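Local coordinates for probable Zn binding protein (Lactobacillus acidophilus, PDB 3Q69), which is a putative mucus-binding protein, seen here as its MucBP domain, and probably helps the bacterium attach to host mucus, at residues F35-K40 with S52-T57. Numbering follows the deposited sequence.
Sequences FTQSGK and SKWSLT
Gln37 lies flat against the indole of Trp54, a clear example of an amide stacked on an aromatic ring. Their planes are only 16° apart, and the two side chains run past each other in opposite directions. CB of Gln37 makes a CH-pi contact, 3.7 Å from the centroid of the six-membered ring and almost on its normal. Beyond it the extended glutamine chain follows the indole back toward its root, bringing NE2 to 3.4 Å from CB of Trp54, while OE1 rests 3.7 Å from CE3. CG of Trp54 is anti to the backbone N (chi1 179°), which directs the start of the side chain toward strand 27-42; farther out on the indole CZ2 lies 3.8 Å from O of Thr36. An alanine in place of Trp54 would probably leave one side of the Gln37 amide without its aromatic cover and open a gap between the two segments.

Apolar contact continues at Phe35, whose CD1 lies 3.9 Å from CD2 of Leu56. The same ring turns its edge to the backbone, CE1 standing 3.4 Å from the carbonyl oxygen of Leu56.

No hydrogen bond joins the two segments; van der Waals and CH-pi packing makes the contact, with Trp54 in the loop leading into strand 55-64. Strand 27-42 pairs with strand 2-19, where NH1 of Arg7 hydrogen-bonds OE1 of Gln37 and probably helps hold the stacked amide in its rotation. Strand 55-64 pairs instead with strand 77-86, whose Val85 touches both Phe35 and Trp54, so that the contact joins the two sheets of this elongated, all-beta Muc B2-like domain.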
loop_
_atom_site.group_PDB
_atom_site.type_symbol
_atom_site.label_atom_id
_atom_site.label_comp_id
_atom_site.label_asym_id
_atom_site.label_seq_id
_atom_site.Cartn_x
_atom_site.Cartn_y
_atom_site.Cartn_z
ATOM N N PHE A 35 7.701 -4.119 2.500
ATOM C CA PHE A 35 8.966 -3.978 1.788
ATOM C C PHE A 35 10.127 -3.985 2.783
ATOM O O PHE A 35 10.165 -3.180 3.725
ATOM C CB PHE A 35 8.997 -2.647 1.043
ATOM C CG PHE A 35 7.915 -2.481 0.027
ATOM C CD1 PHE A 35 8.198 -2.584 -1.333
ATOM C CD2 PHE A 35 6.611 -2.217 0.420
ATOM C CE1 PHE A 35 7.186 -2.421 -2.303
ATOM C CE2 PHE A 35 5.593 -2.052 -0.525
ATOM C CZ PHE A 35 5.881 -2.154 -1.887
ATOM N N THR A 36 11.081 -4.881 2.574
ATOM C CA THR A 36 12.209 -4.969 3.480
ATOM C C THR A 36 13.524 -4.972 2.729
ATOM O O THR A 36 13.759 -5.824 1.882
ATOM C CB THR A 36 12.151 -6.251 4.359
ATOM O OG1 THR A 36 11.030 -6.172 5.242
ATOM C CG2 THR A 36 13.423 -6.376 5.233
ATOM N N GLN A 37 14.374 -3.999 3.034
ATOM C CA GLN A 37 15.691 -3.909 2.421
ATOM C C GLN A 37 16.750 -4.362 3.410
ATOM O O GLN A 37 16.672 -4.051 4.614
ATOM C CB GLN A 37 15.981 -2.477 1.995
ATOM C CG GLN A 37 17.420 -2.216 1.626
ATOM C CD GLN A 37 17.666 -0.801 1.131
ATOM O OE1 GLN A 37 16.939 0.127 1.473
ATOM N NE2 GLN A 37 18.727 -0.623 0.366
ATOM N N SER A 38 17.720 -5.123 2.907
ATOM C CA SER A 38 18.829 -5.607 3.719
ATOM C C SER A 38 20.055 -4.726 3.497
ATOM O O SER A 38 20.230 -4.124 2.447
ATOM C CB SER A 38 19.189 -7.045 3.362
ATOM O OG SER A 38 18.170 -7.933 3.780
ATOM N N GLY A 39 20.904 -4.658 4.511
ATOM C CA GLY A 39 22.107 -3.852 4.438
ATOM C C GLY A 39 23.113 -4.331 5.469
ATOM O O GLY A 39 22.938 -5.374 6.089
ATOM N N LYS A 40 24.172 -3.556 5.663
ATOM C CA LYS A 40 25.201 -3.912 6.621
ATOM C C LYS A 40 25.555 -2.716 7.487
ATOM O O LYS A 40 25.320 -1.580 7.107
ATOM C CB LYS A 40 26.473 -4.377 5.894
ATOM C CG LYS A 40 26.289 -5.548 4.929
ATOM C CD LYS A 40 25.951 -6.845 5.657
ATOM C CE LYS A 40 25.579 -7.950 4.664
ATOM N NZ LYS A 40 24.970 -9.141 5.360
ATOM N N SER A 52 22.300 2.087 -2.640
ATOM C CA SER A 52 21.586 3.255 -3.142
ATOM C C SER A 52 20.633 3.026 -4.308
ATOM O O SER A 52 19.666 3.788 -4.496
ATOM C CB SER A 52 22.591 4.327 -3.543
ATOM O OG SER A 52 21.935 5.555 -3.820
ATOM N N LYS A 53 20.893 1.979 -5.082
ATOM C CA LYS A 53 20.067 1.683 -6.241
ATOM C C LYS A 53 19.029 0.594 -5.967
ATOM O O LYS A 53 18.334 0.168 -6.885
ATOM C CB LYS A 53 20.948 1.268 -7.420
ATOM C CG LYS A 53 21.931 2.339 -7.868
ATOM C CD LYS A 53 21.209 3.566 -8.398
ATOM C CE LYS A 53 22.190 4.606 -8.914
ATOM N NZ LYS A 53 21.497 5.825 -9.414
ATOM N N TRP A 54 18.921 0.148 -4.714
ATOM C CA TRP A 54 17.939 -0.875 -4.352
ATOM C C TRP A 54 16.562 -0.320 -4.654
ATOM O O TRP A 54 16.285 0.848 -4.436
ATOM C CB TRP A 54 17.986 -1.226 -2.857
ATOM C CG TRP A 54 16.954 -2.263 -2.449
ATOM C CD1 TRP A 54 17.064 -3.628 -2.561
ATOM C CD2 TRP A 54 15.666 -2.015 -1.859
ATOM N NE1 TRP A 54 15.929 -4.239 -2.076
ATOM C CE2 TRP A 54 15.059 -3.279 -1.639
ATOM C CE3 TRP A 54 14.969 -0.857 -1.492
ATOM C CZ2 TRP A 54 13.789 -3.411 -1.066
ATOM C CZ3 TRP A 54 13.705 -0.992 -0.920
ATOM C CH2 TRP A 54 13.128 -2.266 -0.715
ATOM N N SER A 55 15.681 -1.189 -5.116
ATOM C CA SER A 55 14.324 -0.802 -5.469
ATOM C C SER A 55 13.454 -2.060 -5.531
ATOM O O SER A 55 13.911 -3.106 -5.960
ATOM C CB SER A 55 14.298 -0.091 -6.827
ATOM O OG SER A 55 13.020 0.480 -7.037
ATOM N N LEU A 56 12.205 -1.944 -5.100
ATOM C CA LEU A 56 11.304 -3.077 -5.082
ATOM C C LEU A 56 9.890 -2.599 -5.338
ATOM O O LEU A 56 9.413 -1.611 -4.774
ATOM C CB LEU A 56 11.389 -3.785 -3.725
ATOM C CG LEU A 56 10.525 -5.038 -3.492
ATOM C CD1 LEU A 56 10.972 -6.135 -4.428
ATOM C CD2 LEU A 56 10.662 -5.508 -1.994
ATOM N N THR A 57 9.218 -3.334 -6.205
ATOM C CA THR A 57 7.873 -3.012 -6.591
ATOM C C THR A 57 6.947 -4.169 -6.298
ATOM O O THR A 57 7.314 -5.337 -6.478
ATOM C CB THR A 57 7.806 -2.683 -8.113
ATOM O OG1 THR A 57 8.575 -1.503 -8.367
ATOM C CG2 THR A 57 6.351 -2.408 -8.552
#